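Local coordinates for carbohydrate-binding protein (Flavonifractor plautii, PDB 6N1B) that probably removes the acetyl group from N-acetylgalactosamine of the A blood-group antigen, a step that helps convert A-type to O-type blood, at residues Trp136-Ala139 with Gly145-Ala148; Val58-Pro63 with Asp130-Tyr135; Val285-Cys290 with Met352-Ser357; Leu303-Asp308 with Glu313-Lys318. All coordinates share one frame; numbering follows the deposited sequence.

Interaction 1 of 4, residues Trp136-Ala139 with Gly145-Ala148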
loop_
_atom_site.group_PDB
_atom_site.type_symbol
_atom_site.label_atom_id
_atom_site.label_comp_id
_atom_site.label_asym_id
_atom_site.label_seq_id
_atom_site.Cartn_x
_atom_site.Cartn_y
_atom_site.Cartn_z
ATOM N N TRP A 136 0.862 -1.966 9.398
ATOM C CA TRP A 136 -0.331 -1.130 9.106
ATOM C C TRP A 136 -0.350 0.017 10.120
ATOM O O TRP A 136 0.459 0.083 11.038
ATOM C CB TRP A 136 -1.634 -1.929 9.127
ATOM C CG TRP A 136 -2.057 -2.372 10.491
ATOM C CD1 TRP A 136 -2.956 -1.726 11.321
ATOM C CD2 TRP A 136 -1.624 -3.520 11.214
ATOM N NE1 TRP A 136 -3.076 -2.366 12.530
ATOM C CE2 TRP A 136 -2.290 -3.497 12.463
ATOM C CE3 TRP A 136 -0.727 -4.552 10.971
ATOM C CZ2 TRP A 136 -2.064 -4.426 13.425
ATOM C CZ3 TRP A 136 -0.535 -5.516 11.954
ATOM C CH2 TRP A 136 -1.200 -5.473 13.157
ATOM N N ASN A 137 -1.317 0.918 9.913
ATOM C CA ASN A 137 -1.522 2.089 10.777
ATOM C C ASN A 137 -2.789 1.932 11.556
ATOM O O ASN A 137 -3.829 1.612 10.958
ATOM C CB ASN A 137 -1.508 3.335 9.904
ATOM C CG ASN A 137 -1.558 4.589 10.690
ATOM O OD1 ASN A 137 -2.588 4.819 11.367
ATOM N ND2 ASN A 137 -0.529 5.451 10.617
ATOM N N TRP A 138 -2.738 2.112 12.830
ATOM C CA TRP A 138 -3.852 2.113 13.717
ATOM C C TRP A 138 -4.054 3.515 14.293
ATOM O O TRP A 138 -3.063 4.106 14.787
ATOM C CB TRP A 138 -3.693 1.138 14.909
ATOM C CG TRP A 138 -4.646 1.245 16.051
ATOM C CD1 TRP A 138 -5.893 0.609 16.118
ATOM C CD2 TRP A 138 -4.490 1.994 17.261
ATOM N NE1 TRP A 138 -6.468 0.903 17.333
ATOM C CE2 TRP A 138 -5.627 1.730 18.058
ATOM C CE3 TRP A 138 -3.460 2.750 17.793
ATOM C CZ2 TRP A 138 -5.744 2.195 19.336
ATOM C CZ3 TRP A 138 -3.586 3.292 19.072
ATOM C CH2 TRP A 138 -4.736 3.038 19.831
ATOM N N ALA A 139 -5.281 4.039 14.306
ATOM C CA ALA A 139 -5.505 5.396 14.850
ATOM C C ALA A 139 -6.640 5.356 15.870
ATOM O O ALA A 139 -7.677 4.705 15.647
ATOM C CB ALA A 139 -5.915 6.330 13.726
ATOM N N GLY A 145 -7.325 12.161 22.008
ATOM C CA GLY A 145 -7.020 10.760 22.269
ATOM C C GLY A 145 -5.527 10.432 22.277
ATOM O O GLY A 145 -4.667 11.299 22.441
ATOM N N VAL A 146 -5.231 9.140 22.138
ATOM C CA VAL A 146 -3.883 8.648 22.282
ATOM C C VAL A 146 -2.975 8.768 21.037
ATOM O O VAL A 146 -1.783 8.463 21.067
ATOM C CB VAL A 146 -3.859 7.204 22.844
ATOM C CG1 VAL A 146 -4.597 7.077 24.169
ATOM C CG2 VAL A 146 -4.337 6.157 21.817
ATOM N N GLY A 147 -3.534 9.179 19.908
ATOM C CA GLY A 147 -2.806 9.281 18.674
ATOM C C GLY A 147 -2.915 8.063 17.790
ATOM O O GLY A 147 -3.987 7.562 17.532
ATOM N N ALA A 148 -1.764 7.599 17.292
ATOM C CA ALA A 148 -1.744 6.488 16.350
ATOM C C ALA A 148 -0.494 5.656 16.530
ATOM O O ALA A 148 0.465 6.039 17.256
ATOM C CB ALA A 148 -1.791 6.994 14.915
#
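At the loop end of a β-hairpin in one blade of a five-bladed β-propeller, Ala-139 and Ala-148 form an antiparallel non-hydrogen-bonded pair. Their CA atoms are 4.2 Å apart, and both methyl groups rise from the same face of the sheet, with Ala-139 CB 4.3 Å from Ala-148 CB. After strand 131-140 the chain turns through a loop that includes 145-147 and comes back as strand 148-155. No hydrogen bond joins the two segments. The tightest approach is between Trp-138 O and Ala-148 CA, at 3.1 Å, with Ala-148 CB almost as near the same oxygen. Beyond the pair, Trp-138 with Glu-149 and Gly-147 with Asp-140 supply backbone bonds that hold the hairpin closed.

Gly-147, at phi 94° and psi -132°, takes backbone angles that suit glycine. On the opposite face, Trp-138 has CG anti to its backbone N (chi1 168°), which carries the six-membered ring toward the loop; Arg-151 makes a cation-pi contact with that indole. The side chains of Ala-139 and Asn-137 are each about 6 Å from a bound sugar, fucose and galactose respectively. Their backbones pair with pocket residues His-117 and Cys-119, and Asn-137 ND2 is bound by Met-204 O. Against the far end of the six-membered ring, Val-146 CG2 lies 3.7 Å from Trp-138 CH2 and 4.0 Å from Trp-138 CZ3.

Interaction 2 of 4, residues Val58-Pro63 with Asp130-Tyr135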
loop_
_atom_site.group_PDB
_atom_site.type_symbol
_atom_site.label_atom_id
_atom_site.label_comp_id
_atom_site.label_asym_id
_atom_site.label_seq_id
_atom_site.Cartn_x
_atom_site.Cartn_y
_atom_site.Cartn_z
ATOM N N VAL A 58 3.749 -8.350 -2.673
ATOM C CA VAL A 58 5.098 -8.880 -2.643
ATOM C C VAL A 58 5.207 -9.944 -3.754
ATOM O O VAL A 58 4.395 -10.858 -3.770
ATOM C CB VAL A 58 5.435 -9.497 -1.278
ATOM C CG1 VAL A 58 6.817 -10.146 -1.337
ATOM C CG2 VAL A 58 5.358 -8.484 -0.121
ATOM N N VAL A 59 6.149 -9.707 -4.658
ATOM C CA VAL A 59 6.427 -10.653 -5.747
ATOM C C VAL A 59 7.776 -11.315 -5.510
ATOM O O VAL A 59 8.776 -10.615 -5.477
ATOM C CB VAL A 59 6.400 -9.973 -7.157
ATOM C CG1 VAL A 59 6.543 -11.041 -8.259
ATOM C CG2 VAL A 59 5.118 -9.188 -7.307
ATOM N N LEU A 60 7.834 -12.624 -5.431
ATOM C CA LEU A 60 9.050 -13.368 -5.157
ATOM C C LEU A 60 9.473 -14.190 -6.375
ATOM O O LEU A 60 8.644 -14.607 -7.137
ATOM C CB LEU A 60 8.730 -14.327 -4.021
ATOM C CG LEU A 60 8.239 -13.749 -2.764
ATOM C CD1 LEU A 60 7.792 -14.859 -1.788
ATOM C CD2 LEU A 60 9.220 -12.796 -2.065
ATOM N N GLU A 61 10.786 -14.491 -6.367
ATOM C CA GLU A 61 11.430 -15.264 -7.330
ATOM C C GLU A 61 11.060 -16.764 -7.290
ATOM O O GLU A 61 10.954 -17.512 -8.304
ATOM C CB GLU A 61 13.034 -15.041 -7.095
ATOM C CG GLU A 61 13.377 -13.826 -6.176
ATOM C CD GLU A 61 13.029 -14.066 -4.671
ATOM O OE1 GLU A 61 13.266 -15.274 -4.188
ATOM O OE2 GLU A 61 12.559 -13.077 -4.011
ATOM N N GLU A 62 10.847 -17.187 -6.080
ATOM C CA GLU A 62 10.528 -18.576 -5.738
ATOM C C GLU A 62 9.392 -18.567 -4.767
ATOM O O GLU A 62 9.200 -17.631 -3.984
ATOM C CB GLU A 62 11.757 -19.187 -5.093
ATOM C CG GLU A 62 12.987 -19.333 -5.986
ATOM C CD GLU A 62 14.229 -19.650 -5.193
ATOM O OE1 GLU A 62 14.189 -19.872 -4.021
ATOM O OE2 GLU A 62 15.244 -19.642 -5.881
ATOM N N PRO A 63 8.529 -19.581 -4.829
ATOM C CA PRO A 63 7.349 -19.615 -3.930
ATOM C C PRO A 63 7.662 -19.645 -2.452
ATOM O O PRO A 63 8.649 -20.218 -2.058
ATOM C CB PRO A 63 6.556 -20.819 -4.393
ATOM C CG PRO A 63 7.527 -21.725 -5.061
ATOM C CD PRO A 63 8.629 -20.830 -5.637
ATOM N N ASP A 130 13.138 -15.748 6.349
ATOM C CA ASP A 130 12.214 -16.366 5.435
ATOM C C ASP A 130 10.742 -16.155 5.937
ATOM O O ASP A 130 9.980 -17.113 6.145
ATOM C CB ASP A 130 12.547 -17.826 5.287
ATOM C CG ASP A 130 11.745 -18.509 4.203
ATOM O OD1 ASP A 130 11.371 -17.906 3.188
ATOM O OD2 ASP A 130 11.628 -19.803 4.326
ATOM N N ALA A 131 10.415 -14.911 6.166
ATOM C CA ALA A 131 9.158 -14.525 6.858
ATOM C C ALA A 131 8.620 -13.251 6.228
ATOM O O ALA A 131 9.422 -12.434 5.740
ATOM C CB ALA A 131 9.375 -14.284 8.343
ATOM N N MET A 132 7.316 -13.088 6.200
ATOM C CA MET A 132 6.669 -11.828 5.846
ATOM C C MET A 132 6.426 -10.981 7.077
ATOM O O MET A 132 6.067 -11.443 8.150
ATOM C CB MET A 132 5.296 -12.106 5.158
ATOM C CG MET A 132 5.405 -12.829 3.781
ATOM S SD MET A 132 6.118 -11.806 2.520
ATOM C CE MET A 132 6.086 -13.032 1.205
ATOM N N MET A 133 6.603 -9.645 6.825
ATOM C CA MET A 133 6.398 -8.621 7.861
ATOM C C MET A 133 5.287 -7.665 7.340
ATOM O O MET A 133 5.529 -6.989 6.368
ATOM C CB MET A 133 7.695 -7.852 8.079
ATOM C CG MET A 133 8.900 -8.711 8.453
ATOM S SD MET A 133 10.444 -7.789 8.619
ATOM C CE MET A 133 10.212 -6.988 10.205
ATOM N N ALA A 134 4.103 -7.768 7.976
ATOM C CA ALA A 134 2.980 -6.994 7.521
ATOM C C ALA A 134 2.748 -5.799 8.526
ATOM O O ALA A 134 2.461 -6.039 9.720
ATOM C CB ALA A 134 1.709 -7.858 7.486
ATOM N N TYR A 135 2.915 -4.589 8.006
ATOM C CA TYR A 135 2.737 -3.355 8.780
ATOM C C TYR A 135 1.387 -2.742 8.473
ATOM O O TYR A 135 0.861 -2.897 7.353
ATOM C CB TYR A 135 3.828 -2.359 8.365
ATOM C CG TYR A 135 5.248 -2.796 8.707
ATOM C CD1 TYR A 135 5.997 -3.553 7.820
ATOM C CD2 TYR A 135 5.875 -2.375 9.862
ATOM C CE1 TYR A 135 7.288 -3.906 8.131
ATOM C CE2 TYR A 135 7.176 -2.711 10.187
ATOM C CZ TYR A 135 7.899 -3.446 9.259
ATOM O OH TYR A 135 9.199 -3.811 9.519
#
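This is an interface between two neighbouring blades of the β-propeller, where Met-132 of one sheet drives its terminal methyl toward Val-58 and Leu-60 of the next. The strands are not paired: the closest CA atoms, those of Val-58 and Met-132, are 9.1 Å apart, and no hydrogen bond crosses, as expected when sheets pack face against face. Val-58 and Leu-60, two residues apart on strand 52-60, both point toward strand 131-140, whereas Val-59 between them points away.

Met-132 is bent at chi2 (-69°), and the extended last torsion then carries CE toward the facing sheet. Leu-60 comes to meet it tip to tip, and Val-58 runs past it in the opposite direction. Each blade fixes its own partner: Val-58 and Leu-60 bond through the backbone to Trp-70 and Arg-68, and Met-132 does so to Ser-155. Met-132 also touches Met-123, Tyr-125, Trp-70 and Trp-161, so side chains from both blades and a loop surround it. A second tie lies at the strand ends, where Asp-130 O accepts bonds from Trp-64 NE1, just beyond Pro-63, and from Arg-183 NH2. There Asp-130 and Ala-131 face Asn-126 in a G1 beta bulge. The side chain of Val-58 is about 6 Å from a bound calcium ion, which places this apolar packing beside the metal region. Met-132 CE lies 3.9 Å from Val-58 CG1 and 3.9 Å from Leu-60 CD1, so it sits over the pair, those two methyl carbons being 4.8 Å apart.

Interaction 3 of 4, residues Val285-Cys290 with Met352-Ser357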
loop_
_atom_site.group_PDB
_atom_site.type_symbol
_atom_site.label_atom_id
_atom_site.label_comp_id
_atom_site.label_asym_id
_atom_site.label_seq_id
_atom_site.Cartn_x
_atom_site.Cartn_y
_atom_site.Cartn_z
ATOM N N VAL A 285 12.438 3.643 -6.384
ATOM C CA VAL A 285 11.324 4.095 -7.200
ATOM C C VAL A 285 10.108 4.149 -6.346
ATOM O O VAL A 285 9.844 3.271 -5.571
ATOM C CB VAL A 285 11.160 3.181 -8.442
ATOM C CG1 VAL A 285 9.995 3.681 -9.298
ATOM C CG2 VAL A 285 12.449 3.099 -9.260
ATOM N N CYS A 286 9.324 5.254 -6.508
ATOM C CA CYS A 286 8.102 5.423 -5.698
ATOM C C CYS A 286 6.933 5.839 -6.616
ATOM O O CYS A 286 7.063 6.675 -7.492
ATOM C CB CYS A 286 8.381 6.533 -4.651
ATOM S SG CYS A 286 6.876 6.995 -3.712
ATOM N N ILE A 287 5.813 5.152 -6.327
ATOM C CA ILE A 287 4.540 5.588 -6.888
ATOM C C ILE A 287 3.810 6.307 -5.779
ATOM O O ILE A 287 3.465 5.734 -4.745
ATOM C CB ILE A 287 3.731 4.338 -7.427
ATOM C CG1 ILE A 287 4.406 3.784 -8.618
ATOM C CG2 ILE A 287 2.343 4.789 -7.756
ATOM C CD1 ILE A 287 3.673 2.622 -9.276
ATOM N N SER A 288 3.553 7.587 -6.033
ATOM C CA SER A 288 2.897 8.502 -5.077
ATOM C C SER A 288 1.462 8.826 -5.535
ATOM O O SER A 288 1.290 9.344 -6.654
ATOM C CB SER A 288 3.719 9.812 -4.995
ATOM O OG SER A 288 3.017 10.785 -4.286
ATOM N N GLN A 289 0.500 8.537 -4.685
ATOM C CA GLN A 289 -0.849 9.074 -4.862
ATOM C C GLN A 289 -0.797 10.484 -4.294
ATOM O O GLN A 289 -0.501 10.679 -3.100
ATOM C CB GLN A 289 -1.846 8.219 -4.049
ATOM C CG GLN A 289 -3.237 8.799 -4.098
ATOM C CD GLN A 289 -4.164 8.271 -3.031
ATOM O OE1 GLN A 289 -3.782 7.388 -2.243
ATOM N NE2 GLN A 289 -5.384 8.895 -2.923
ATOM N N CYS A 290 -1.023 11.480 -5.170
ATOM C CA CYS A 290 -0.725 12.876 -4.887
ATOM C C CYS A 290 -1.743 13.787 -5.480
ATOM O O CYS A 290 -2.628 13.340 -6.254
ATOM C CB CYS A 290 0.721 13.208 -5.282
ATOM S SG CYS A 290 1.036 12.956 -7.055
ATOM N N MET A 352 6.773 -2.518 -15.621
ATOM C CA MET A 352 6.156 -1.937 -14.419
ATOM C C MET A 352 4.794 -2.634 -14.236
ATOM O O MET A 352 3.906 -2.462 -15.107
ATOM C CB MET A 352 6.010 -0.466 -14.582
ATOM C CG MET A 352 7.314 0.189 -14.344
ATOM S SD MET A 352 7.957 0.342 -12.700
ATOM C CE MET A 352 6.909 1.597 -12.015
ATOM N N ARG A 353 4.625 -3.312 -13.115
ATOM C CA ARG A 353 3.389 -4.037 -12.739
ATOM C C ARG A 353 2.766 -3.285 -11.597
ATOM O O ARG A 353 3.414 -3.175 -10.552
ATOM C CB ARG A 353 3.650 -5.466 -12.429
ATOM C CG ARG A 353 4.318 -6.242 -13.587
ATOM C CD ARG A 353 4.496 -7.697 -13.297
ATOM N NE ARG A 353 3.228 -8.377 -13.159
ATOM C CZ ARG A 353 3.149 -9.642 -12.781
ATOM N NH1 ARG A 353 4.191 -10.345 -12.552
ATOM N NH2 ARG A 353 1.918 -10.250 -12.628
ATOM N N VAL A 354 1.531 -2.770 -11.763
ATOM C CA VAL A 354 0.950 -1.854 -10.794
ATOM C C VAL A 354 -0.379 -2.352 -10.359
ATOM O O VAL A 354 -1.339 -2.429 -11.185
ATOM C CB VAL A 354 0.883 -0.410 -11.290
ATOM C CG1 VAL A 354 0.300 0.515 -10.241
ATOM C CG2 VAL A 354 2.290 0.042 -11.789
ATOM N N TRP A 355 -0.573 -2.674 -9.108
ATOM C CA TRP A 355 -1.897 -3.008 -8.472
ATOM C C TRP A 355 -2.372 -1.721 -7.907
ATOM O O TRP A 355 -1.813 -1.183 -6.939
ATOM C CB TRP A 355 -1.733 -4.129 -7.459
ATOM C CG TRP A 355 -1.357 -5.456 -8.067
ATOM C CD1 TRP A 355 -2.241 -6.433 -8.371
ATOM C CD2 TRP A 355 -0.046 -5.944 -8.449
ATOM N NE1 TRP A 355 -1.540 -7.470 -8.961
ATOM C CE2 TRP A 355 -0.203 -7.223 -8.985
ATOM C CE3 TRP A 355 1.269 -5.432 -8.363
ATOM C CZ2 TRP A 355 0.860 -7.945 -9.483
ATOM C CZ3 TRP A 355 2.310 -6.148 -8.811
ATOM C CH2 TRP A 355 2.106 -7.405 -9.387
ATOM N N TYR A 356 -3.398 -1.101 -8.556
ATOM C CA TYR A 356 -3.891 0.194 -8.159
ATOM C C TYR A 356 -5.223 0.131 -7.515
ATOM O O TYR A 356 -6.118 -0.570 -8.020
ATOM C CB TYR A 356 -3.869 1.217 -9.312
ATOM C CG TYR A 356 -4.953 1.145 -10.376
ATOM C CD1 TYR A 356 -4.800 0.313 -11.491
ATOM C CD2 TYR A 356 -6.003 1.948 -10.329
ATOM C CE1 TYR A 356 -5.750 0.323 -12.543
ATOM C CE2 TYR A 356 -6.923 2.014 -11.354
ATOM C CZ TYR A 356 -6.821 1.250 -12.461
ATOM O OH TYR A 356 -7.687 1.281 -13.504
ATOM N N SER A 357 -5.434 0.823 -6.419
ATOM C CA SER A 357 -6.774 0.988 -5.907
ATOM C C SER A 357 -7.387 2.267 -6.408
ATOM O O SER A 357 -6.645 3.198 -6.855
ATOM C CB SER A 357 -6.822 0.813 -4.403
ATOM O OG SER A 357 -6.153 1.862 -3.679
#
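Ile-287 CD1 sits against both methyls of Val-354, 3.9 Å from Val-354 CG2 and 4.1 Å from Val-354 CG1, the two side chains meeting tip to tip. Looser is the third partner, Met-352 CE, at 4.4 Å from Ile-287 CD1. All three residues are buried, and no hydrogen bond joins the segments.

Ile-287 is extended at its end (chi2 -177°), which gives CD1 the reach to cross the gap; Met-352, by contrast, is coiled at all three torsions and curls its methyl back to the flank of Ile-287 CD1. A separation of 9.1 Å between the CA atoms of Ile-287 and Val-354 is that of facing sheets, here two blades of the β-propeller, to which strands 283-291 and 351-361 belong. Phe-339 from strand 333-342 and Leu-301 from strand 300-306 also touch Ile-287, so both blades contribute to its surroundings.

Behind this shell the backbone of Ile-287 pairs with Asp-274, a calcium ligand, and Gln-289 touches Tyr-335 of the glycan pocket and metal-site residue His-272. On the other face of strand 351-361, Arg-353 forms a salt bridge with Glu-342 and hydrogen bonds with Tyr-69 and Tyr-391, its partners spanning three strands. Trp-355 NE1 donates to Gly-94 O, and Trp-355 CH2 lies 3.9 Å above the guanidinium plane of Arg-353, offset toward its rim.

Interaction 4 of 4, residues Leu303-Asp308 with Glu313-Lys318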
loop_
_atom_site.group_PDB
_atom_site.type_symbol
_atom_site.label_atom_id
_atom_site.label_comp_id
_atom_site.label_asym_id
_atom_site.label_seq_id
_atom_site.Cartn_x
_atom_site.Cartn_y
_atom_site.Cartn_z
ATOM N N LEU A 303 5.240 9.366 -10.553
ATOM C CA LEU A 303 6.436 8.578 -10.324
ATOM C C LEU A 303 7.568 9.498 -9.835
ATOM O O LEU A 303 7.769 10.554 -10.442
ATOM C CB LEU A 303 6.841 7.855 -11.609
ATOM C CG LEU A 303 7.886 6.745 -11.492
ATOM C CD1 LEU A 303 7.242 5.596 -10.782
ATOM C CD2 LEU A 303 8.426 6.414 -12.846
ATOM N N THR A 304 8.336 9.020 -8.853
ATOM C CA THR A 304 9.456 9.810 -8.356
ATOM C C THR A 304 10.573 8.806 -8.038
ATOM O O THR A 304 10.288 7.673 -7.618
ATOM C CB THR A 304 9.034 10.691 -7.192
ATOM O OG1 THR A 304 10.172 11.507 -6.839
ATOM C CG2 THR A 304 8.456 9.984 -6.009
ATOM N N THR A 305 11.824 9.185 -8.217
ATOM C CA THR A 305 12.927 8.286 -8.025
ATOM C C THR A 305 14.039 8.915 -7.188
ATOM O O THR A 305 14.084 10.169 -7.069
ATOM C CB THR A 305 13.503 7.804 -9.357
ATOM O OG1 THR A 305 14.174 8.853 -10.049
ATOM C CG2 THR A 305 12.500 7.163 -10.274
ATOM N N SER A 306 14.930 8.078 -6.670
ATOM C CA SER A 306 16.024 8.533 -5.793
ATOM C C SER A 306 17.129 7.534 -5.754
ATOM O O SER A 306 16.898 6.329 -5.654
ATOM C CB SER A 306 15.469 8.654 -4.388
ATOM O OG SER A 306 16.496 8.987 -3.430
ATOM N N LYS A 307 18.402 8.018 -5.766
ATOM C CA LYS A 307 19.525 7.146 -5.623
ATOM C C LYS A 307 19.685 6.614 -4.214
ATOM O O LYS A 307 20.322 5.585 -4.008
ATOM C CB LYS A 307 20.778 7.841 -6.070
ATOM C CG LYS A 307 20.816 8.040 -7.497
ATOM C CD LYS A 307 21.111 6.673 -8.238
ATOM C CE LYS A 307 20.927 6.503 -9.758
ATOM N NZ LYS A 307 21.638 5.183 -9.976
ATOM N N ASP A 308 19.226 7.377 -3.204
ATOM C CA ASP A 308 19.490 7.141 -1.798
ATOM C C ASP A 308 18.387 6.937 -0.898
ATOM O O ASP A 308 18.559 6.613 0.304
ATOM C CB ASP A 308 20.471 8.263 -1.241
ATOM C CG ASP A 308 19.953 9.637 -1.454
ATOM O OD1 ASP A 308 18.744 9.801 -1.662
ATOM O OD2 ASP A 308 20.714 10.606 -1.359
ATOM N N GLU A 313 13.498 12.978 -7.136
ATOM C CA GLU A 313 13.089 13.846 -8.262
ATOM C C GLU A 313 11.937 13.168 -8.970
ATOM O O GLU A 313 12.051 12.054 -9.452
ATOM C CB GLU A 313 14.257 14.125 -9.203
ATOM C CG GLU A 313 13.913 15.158 -10.316
ATOM C CD GLU A 313 15.130 15.444 -11.172
ATOM O OE1 GLU A 313 15.672 16.425 -10.989
ATOM O OE2 GLU A 313 15.494 14.761 -12.098
ATOM N N GLN A 314 10.873 13.914 -9.155
ATOM C CA GLN A 314 9.731 13.451 -9.919
ATOM C C GLN A 314 10.131 13.235 -11.334
ATOM O O GLN A 314 10.891 13.982 -11.914
ATOM C CB GLN A 314 8.640 14.476 -9.814
ATOM C CG GLN A 314 7.321 14.065 -10.586
ATOM C CD GLN A 314 6.267 15.147 -10.331
ATOM O OE1 GLN A 314 5.885 15.384 -9.188
ATOM N NE2 GLN A 314 5.770 15.734 -11.412
ATOM N N VAL A 315 9.562 12.164 -11.956
ATOM C CA VAL A 315 9.823 11.857 -13.391
ATOM C C VAL A 315 8.746 12.576 -14.248
ATOM O O VAL A 315 7.576 12.179 -14.234
ATOM C CB VAL A 315 9.748 10.378 -13.642
ATOM C CG1 VAL A 315 9.999 10.131 -15.146
ATOM C CG2 VAL A 315 10.741 9.623 -12.792
ATOM N N GLY A 316 9.136 13.620 -14.939
ATOM C CA GLY A 316 8.269 14.365 -15.809
ATOM C C GLY A 316 7.258 15.250 -15.061
ATOM O O GLY A 316 7.260 15.232 -13.816
ATOM N N THR A 317 6.369 15.891 -15.768
ATOM C CA THR A 317 5.292 16.646 -15.281
ATOM C C THR A 317 3.966 15.891 -15.256
ATOM O O THR A 317 2.962 16.288 -14.663
ATOM C CB THR A 317 5.067 17.973 -16.019
ATOM O OG1 THR A 317 4.834 17.659 -17.391
ATOM C CG2 THR A 317 6.240 18.852 -15.885
ATOM N N LYS A 318 3.919 14.804 -16.103
ATOM C CA LYS A 318 2.719 14.127 -16.407
ATOM C C LYS A 318 2.362 13.065 -15.356
ATOM O O LYS A 318 3.260 12.410 -14.818
ATOM C CB LYS A 318 2.820 13.480 -17.822
ATOM C CG LYS A 318 2.915 14.571 -18.895
ATOM C CD LYS A 318 3.309 14.055 -20.256
ATOM C CE LYS A 318 2.341 13.065 -20.793
ATOM N NZ LYS A 318 2.846 12.687 -22.222
HETATM O O HOH W 1 5.216 11.522 -12.826
HETATM O O HOH W 2 13.823 11.232 -11.535
#
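Backbone hydrogen bonds carry the pairing of strand 300-306 with 313-314, the outer hairpin of a β-propeller blade. Val-315 N donates to Leu-303 O at 2.8 Å in an almost straight bond (177°). Around the hydrogen-bonded pair, Thr-305 N reaches Glu-313 O at 3.1 Å, and Glu-313 N returns to Thr-305 O at 2.9 Å. Thr-304 and Gln-314 form the adjacent non-hydrogen-bonded pair.

Two waters extend this network. One accepts from Leu-303 N and donates to Val-315 O and Lys-318 O, the Val-315 O contact being 2.8 Å, so it bridges the strand and the loop that follows. The other joins Thr-305 OG1 to Glu-313 O, giving that oxygen a second partner.

Among polar side chains, the extended Gln-314 reaches along its own loop, NE2 donating to Gly-316 O at 2.9 Å in the carbonyl plane, while OE1 is bound by Gly-260 N. Thr-304 OG1 lies close to Gln-314 N without bonding to it and pairs with Phe-258 O instead. At the turn, Ser-306 OG accepts from Asp-308 N, an ST turn.

Apolar contact is centred on Val-315 CG2, 4.0 Å from Leu-303 CD2 alongside it and 3.9 Å from Thr-305 CG2, which crosses obliquely. Leu-303 also meets Met-399 and Leu-403, and Val-315 meets Met-400 and Leu-404. Direct bonds, then, set the strand register, water continues the links to Val-315 O and Lys-318 O, and the apolar pair packs against helix 396-404.

Overall arrangement
From the N terminus, interaction 2 comes first, closing a long loop between 58-63 and 130-135 and joining two blades. Its second strand, 131-140, runs straight on into interaction 1, which closes the short hairpin loop after 136-139 near the sugar site; the two are in series. Interaction 3 then opens at 285-290 and closes at 352-357, again joining two blades. Within that span lies the short hairpin of interaction 4; none of the contacts cross. Interactions 3 and 4 touch through adjacent strands of one sheet, Cys-286 N lying 2.8 Å from Thr-304 O. Interactions 2 and 3 touch where Val-59 CG2 meets Trp-355 CH2 at 4.1 Å.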